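Local coordinates for protein acyl-CoA thioesterase (Alicyclobacillus acidocaldarius subsp. acidocaldarius, PDB 3RQB) that is of unknown function but probably hydrolyses acyl-CoA thioesters, as a two-domain protein with the hotdog fold, at residues V85-R89 and S90-F94; T47-K50 and A51-H55. All coordinates share one frame; numbering follows the deposited sequence.

Contact 1 (V85-R89 and S90-F94); sequences VRTNR and STQHF
The carboxamide of Asn-88 lies beside the side chain of Thr-91, both pointing the same way. Methyl CG2 of Thr-91 comes alongside the amino end of this flat group, 3.2 Å from ND2 of Asn-88, and not over its face. The same ND2 donates a hydrogen bond to the carbonyl of Ala-70 of the second subunit. Gln-92 and Thr-87 also run side by side. CG of Gln-92 stands anti to its backbone N (chi1 -164°) and rests 3.4 Å from Arg-86 O. Beyond CG the chain is extended, and its amide OE1 is bonded by Leu-59 N. On the reverse face of the strands, His-93 pairs with Arg-86. The side chain of His-93 packs against Phe-69 of the second subunit, while Arg-86 NH1 reaches Val-104 O of that subunit. The ring of Phe-94 meets Phe-112, the two planes inclined at about 65°.

Backbone bonds hold the strands together. His-93 N donates to Arg-86 O at 3.1 Å, and Asn-88 N to Thr-91 O at 2.8 Å. His-93 O receives two weak bonds, from Val-85 N at 2.9 Å and from Arg-86 N at 3.4 Å. Val-85 and Arg-86 thus both face His-93, a classic beta bulge. Arg-89 and Ser-90 make the turn. The whole is an antiparallel beta hairpin of the N-terminal hotdog domain, with one face turned to the partner subunit.

Contact 2 (T47-K50 and A51-H55); sequences TMLK and AAMSH
The C-terminal part of helix 41-53 belongs to the central helix of a hotdog domain, the element around which the antiparallel strands curve. Lys-50 and Ser-54 meet near its C-terminal end. The carbonyl O of Lys-50 accepts two bonds from Ser-54. One comes from the backbone N of Ser-54 at 2.6 Å, almost in line with the carbonyl. The other comes from the hydroxyl OG of Ser-54, also at 2.6 Å, from above the carbonyl plane and 53° out of it. The chi1 of Ser-54 (-41°) sets OG beside its own backbone N, where N and OG can both turn to the same acceptor.

One residue earlier, Met-53 N donates to Leu-49 O at 2.9 Å, in the carbonyl plane and nearly straight (170°). A weaker, longer bond of 3.5 Å joins Ala-51 N to Thr-47 O. Met-53 is a selenomethionine. Its CG lies 3.3 Å from Leu-49 O and 4.1 Å from Leu-49 CG, and the two side chains make apolar contact at an angle. The Lys-50 chain bends at both chi2 and chi3. This brings its amine beside the end of Met-53, NZ of Lys-50 lying 4.0 Å from SE of Met-53. The amine also has a long, weak ion pair with Asp-181.

Thr-47 and Ala-51 face strand 77-87, at Phe-78, Ile-80 and Ala-82. Met-48, also a selenomethionine, reaches Met-98 of strand 91-100 and Thr-106 and Ala-108 of strand 103-113. Ala-52 and Met-53 rest on Phe-112. On another side, Leu-49 and Lys-50 pack against helix 182-188 through Ala-183.

Contact 2 comes first along the chain and contact 1 follows, both within the N-terminal hotdog domain. Their centres are about 15 Å apart, but they touch through one ring. Phe-94 of the hairpin packs its CG 3.7 Å from Ala-52 CB of the helix, and its CE2 3.8 Å from His-55 CG. The connection after the helix ties them further. Arg-58 NH1 donates to Met-53 O, and Gln-92 and Phe-94 also touch Arg-58. Glu-57 N donates to His-55 ND1, and Glu-57 O accepts a weak bond from Gln-92 NE2. The hairpin also meets the second subunit, whereas residues 47-55 have no contact with it.

Contact 1 (V85-R89 and S90-F94)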
loop_
_atom_site.group_PDB
_atom_site.type_symbol
_atom_site.label_atom_id
_atom_site.label_comp_id
_atom_site.label_asym_id
_atom_site.label_seq_id
_atom_site.Cartn_x
_atom_site.Cartn_y
_atom_site.Cartn_z
ATOM N N VAL B 85 -0.049 -1.437 -19.237
ATOM C CA VAL B 85 -0.661 -0.128 -19.378
ATOM C C VAL B 85 0.285 1.036 -19.796
ATOM O O VAL B 85 -0.086 1.921 -20.576
ATOM C CB VAL B 85 -1.400 0.164 -18.053
ATOM C CG1 VAL B 85 -1.303 1.636 -17.634
ATOM C CG2 VAL B 85 -2.829 -0.361 -18.146
ATOM N N ARG B 86 1.503 1.049 -19.280
ATOM C CA ARG B 86 2.432 2.088 -19.669
ATOM C C ARG B 86 3.816 1.496 -19.696
ATOM O O ARG B 86 4.170 0.684 -18.850
ATOM C CB ARG B 86 2.384 3.254 -18.684
ATOM C CG ARG B 86 3.127 4.471 -19.172
ATOM C CD ARG B 86 2.685 4.784 -20.590
ATOM N NE ARG B 86 3.512 5.815 -21.199
ATOM C CZ ARG B 86 3.299 7.120 -21.069
ATOM N NH1 ARG B 86 2.277 7.559 -20.351
ATOM N NH2 ARG B 86 4.110 7.983 -21.661
ATOM N N THR B 87 4.607 1.899 -20.675
ATOM C CA THR B 87 5.966 1.400 -20.755
ATOM C C THR B 87 6.943 2.548 -21.004
ATOM O O THR B 87 6.784 3.358 -21.931
ATOM C CB THR B 87 6.097 0.291 -21.813
ATOM O OG1 THR B 87 4.984 -0.606 -21.704
ATOM C CG2 THR B 87 7.366 -0.491 -21.583
ATOM N N ASN B 88 7.945 2.622 -20.140
ATOM C CA ASN B 88 8.896 3.716 -20.174
ATOM C C ASN B 88 10.308 3.147 -20.211
ATOM O O ASN B 88 10.473 1.927 -20.233
ATOM C CB ASN B 88 8.661 4.622 -18.969
ATOM C CG ASN B 88 7.189 5.000 -18.808
ATOM O OD1 ASN B 88 6.480 5.223 -19.791
ATOM N ND2 ASN B 88 6.723 5.058 -17.567
ATOM N N ARG B 89 11.324 4.004 -20.252
ATOM C CA ARG B 89 12.680 3.494 -20.416
ATOM C C ARG B 89 12.983 2.437 -19.376
ATOM O O ARG B 89 13.185 1.268 -19.698
ATOM C CB ARG B 89 13.710 4.616 -20.328
ATOM C CG ARG B 89 14.045 5.219 -21.669
ATOM C CD ARG B 89 14.353 4.121 -22.682
ATOM N NE ARG B 89 14.085 4.549 -24.057
ATOM C CZ ARG B 89 13.657 3.745 -25.032
ATOM N NH1 ARG B 89 13.441 2.454 -24.798
ATOM N NH2 ARG B 89 13.441 4.238 -26.245
ATOM N N SER B 90 13.025 2.879 -18.126
ATOM C CA SER B 90 13.378 2.039 -16.993
ATOM C C SER B 90 12.197 1.465 -16.209
ATOM O O SER B 90 12.395 0.864 -15.156
ATOM C CB SER B 90 14.291 2.821 -16.056
ATOM O OG SER B 90 13.855 4.168 -15.963
ATOM N N THR B 91 10.970 1.692 -16.665
ATOM C CA THR B 91 9.822 1.407 -15.798
ATOM C C THR B 91 8.508 1.017 -16.519
ATOM O O THR B 91 8.232 1.491 -17.623
ATOM C CB THR B 91 9.602 2.607 -14.862
ATOM O OG1 THR B 91 9.100 2.157 -13.606
ATOM C CG2 THR B 91 8.655 3.631 -15.481
ATOM N N GLN B 92 7.710 0.149 -15.890
ATOM C CA GLN B 92 6.492 -0.410 -16.509
ATOM C C GLN B 92 5.309 -0.646 -15.536
ATOM O O GLN B 92 5.496 -1.211 -14.457
ATOM C CB GLN B 92 6.843 -1.726 -17.200
ATOM C CG GLN B 92 5.805 -2.211 -18.187
ATOM C CD GLN B 92 6.135 -3.585 -18.724
ATOM O OE1 GLN B 92 6.881 -4.342 -18.103
ATOM N NE2 GLN B 92 5.581 -3.917 -19.883
ATOM N N HIS B 93 4.096 -0.256 -15.936
ATOM C CA HIS B 93 2.912 -0.388 -15.073
ATOM C C HIS B 93 1.869 -1.368 -15.619
ATOM O O HIS B 93 1.480 -1.273 -16.786
ATOM C CB HIS B 93 2.217 0.962 -14.897
ATOM C CG HIS B 93 2.925 1.908 -13.981
ATOM N ND1 HIS B 93 4.063 2.592 -14.352
ATOM C CD2 HIS B 93 2.635 2.310 -12.720
ATOM C CE1 HIS B 93 4.452 3.366 -13.355
ATOM N NE2 HIS B 93 3.605 3.214 -12.352
ATOM N N PHE B 94 1.383 -2.273 -14.767
ATOM C CA PHE B 94 0.373 -3.261 -15.168
ATOM C C PHE B 94 -0.955 -3.088 -14.450
ATOM O O PHE B 94 -0.997 -2.683 -13.289
ATOM C CB PHE B 94 0.868 -4.685 -14.901
ATOM C CG PHE B 94 1.818 -5.204 -15.938
ATOM C CD1 PHE B 94 3.171 -4.905 -15.869
ATOM C CD2 PHE B 94 1.363 -6.001 -16.978
ATOM C CE1 PHE B 94 4.049 -5.381 -16.828
ATOM C CE2 PHE B 94 2.238 -6.484 -17.940
ATOM C CZ PHE B 94 3.585 -6.170 -17.866
#

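Contact 2 (T47-K50 and A51-H55)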
loop_
_atom_site.group_PDB
_atom_site.type_symbol
_atom_site.label_atom_id
_atom_site.label_comp_id
_atom_site.label_asym_id
_atom_site.label_seq_id
_atom_site.Cartn_x
_atom_site.Cartn_y
_atom_site.Cartn_z
ATOM N N THR B 47 -0.120 -15.357 -7.530
ATOM C CA THR B 47 -0.792 -15.573 -8.805
ATOM C C THR B 47 -1.015 -14.285 -9.621
ATOM O O THR B 47 -0.712 -14.253 -10.803
ATOM C CB THR B 47 -2.131 -16.278 -8.598
ATOM O OG1 THR B 47 -1.886 -17.608 -8.130
ATOM C CG2 THR B 47 -2.890 -16.336 -9.902
HETATM N N MSE B 48 -1.542 -13.233 -9.002
HETATM C CA MSE B 48 -1.745 -11.963 -9.702
HETATM C C MSE B 48 -0.449 -11.435 -10.307
HETATM O O MSE B 48 -0.472 -10.785 -11.352
HETATM C CB MSE B 48 -2.342 -10.898 -8.771
HETATM C CG MSE B 48 -3.809 -11.116 -8.434
HETATM SE SE MSE B 48 -4.926 -11.293 -10.028
HETATM C CE MSE B 48 -5.865 -9.587 -9.922
ATOM N N LEU B 49 0.675 -11.709 -9.644
ATOM C CA LEU B 49 1.985 -11.195 -10.064
ATOM C C LEU B 49 2.630 -11.964 -11.234
ATOM O O LEU B 49 3.215 -11.360 -12.154
ATOM C CB LEU B 49 2.936 -11.170 -8.868
ATOM C CG LEU B 49 4.352 -10.639 -9.106
ATOM C CD1 LEU B 49 4.328 -9.170 -9.513
ATOM C CD2 LEU B 49 5.198 -10.837 -7.856
ATOM N N LYS B 50 2.524 -13.292 -11.189
ATOM C CA LYS B 50 3.060 -14.129 -12.250
ATOM C C LYS B 50 2.490 -13.684 -13.575
ATOM O O LYS B 50 3.209 -13.613 -14.563
ATOM C CB LYS B 50 2.720 -15.598 -12.021
ATOM C CG LYS B 50 3.343 -16.177 -10.771
ATOM C CD LYS B 50 4.833 -15.876 -10.708
ATOM C CE LYS B 50 5.622 -16.677 -11.734
ATOM N NZ LYS B 50 7.083 -16.369 -11.652
ATOM N N ALA B 51 1.200 -13.357 -13.577
ATOM C CA ALA B 51 0.509 -12.966 -14.801
ATOM C C ALA B 51 1.300 -11.904 -15.543
ATOM O O ALA B 51 1.609 -12.075 -16.717
ATOM C CB ALA B 51 -0.880 -12.446 -14.482
ATOM N N ALA B 52 1.637 -10.822 -14.843
ATOM C CA ALA B 52 2.397 -9.721 -15.424
ATOM C C ALA B 52 3.820 -10.163 -15.699
ATOM O O ALA B 52 4.398 -9.801 -16.726
ATOM C CB ALA B 52 2.395 -8.512 -14.499
HETATM N N MSE B 53 4.389 -10.937 -14.779
HETATM C CA MSE B 53 5.725 -11.490 -14.996
HETATM C C MSE B 53 5.823 -12.330 -16.278
HETATM O O MSE B 53 6.796 -12.228 -17.039
HETATM C CB MSE B 53 6.141 -12.330 -13.805
HETATM C CG MSE B 53 6.436 -11.534 -12.573
HETATM SE SE MSE B 53 7.770 -12.479 -11.553
HETATM C CE MSE B 53 9.297 -12.103 -12.723
ATOM N N SER B 54 4.804 -13.152 -16.505
ATOM C CA SER B 54 4.754 -14.039 -17.661
ATOM C C SER B 54 4.322 -13.318 -18.932
ATOM O O SER B 54 4.368 -13.881 -20.031
ATOM C CB SER B 54 3.797 -15.185 -17.387
ATOM O OG SER B 54 3.953 -15.643 -16.060
ATOM N N HIS B 55 3.890 -12.073 -18.778
ATOM C CA HIS B 55 3.513 -11.278 -19.925
ATOM C C HIS B 55 4.747 -11.037 -20.783
ATOM O O HIS B 55 5.824 -10.723 -20.264
ATOM C CB HIS B 55 2.901 -9.957 -19.479
ATOM C CG HIS B 55 2.011 -9.334 -20.505
ATOM N ND1 HIS B 55 2.498 -8.718 -21.640
ATOM C CD2 HIS B 55 0.663 -9.242 -20.574
ATOM C CE1 HIS B 55 1.487 -8.262 -22.358
ATOM N NE2 HIS B 55 0.364 -8.567 -21.732
#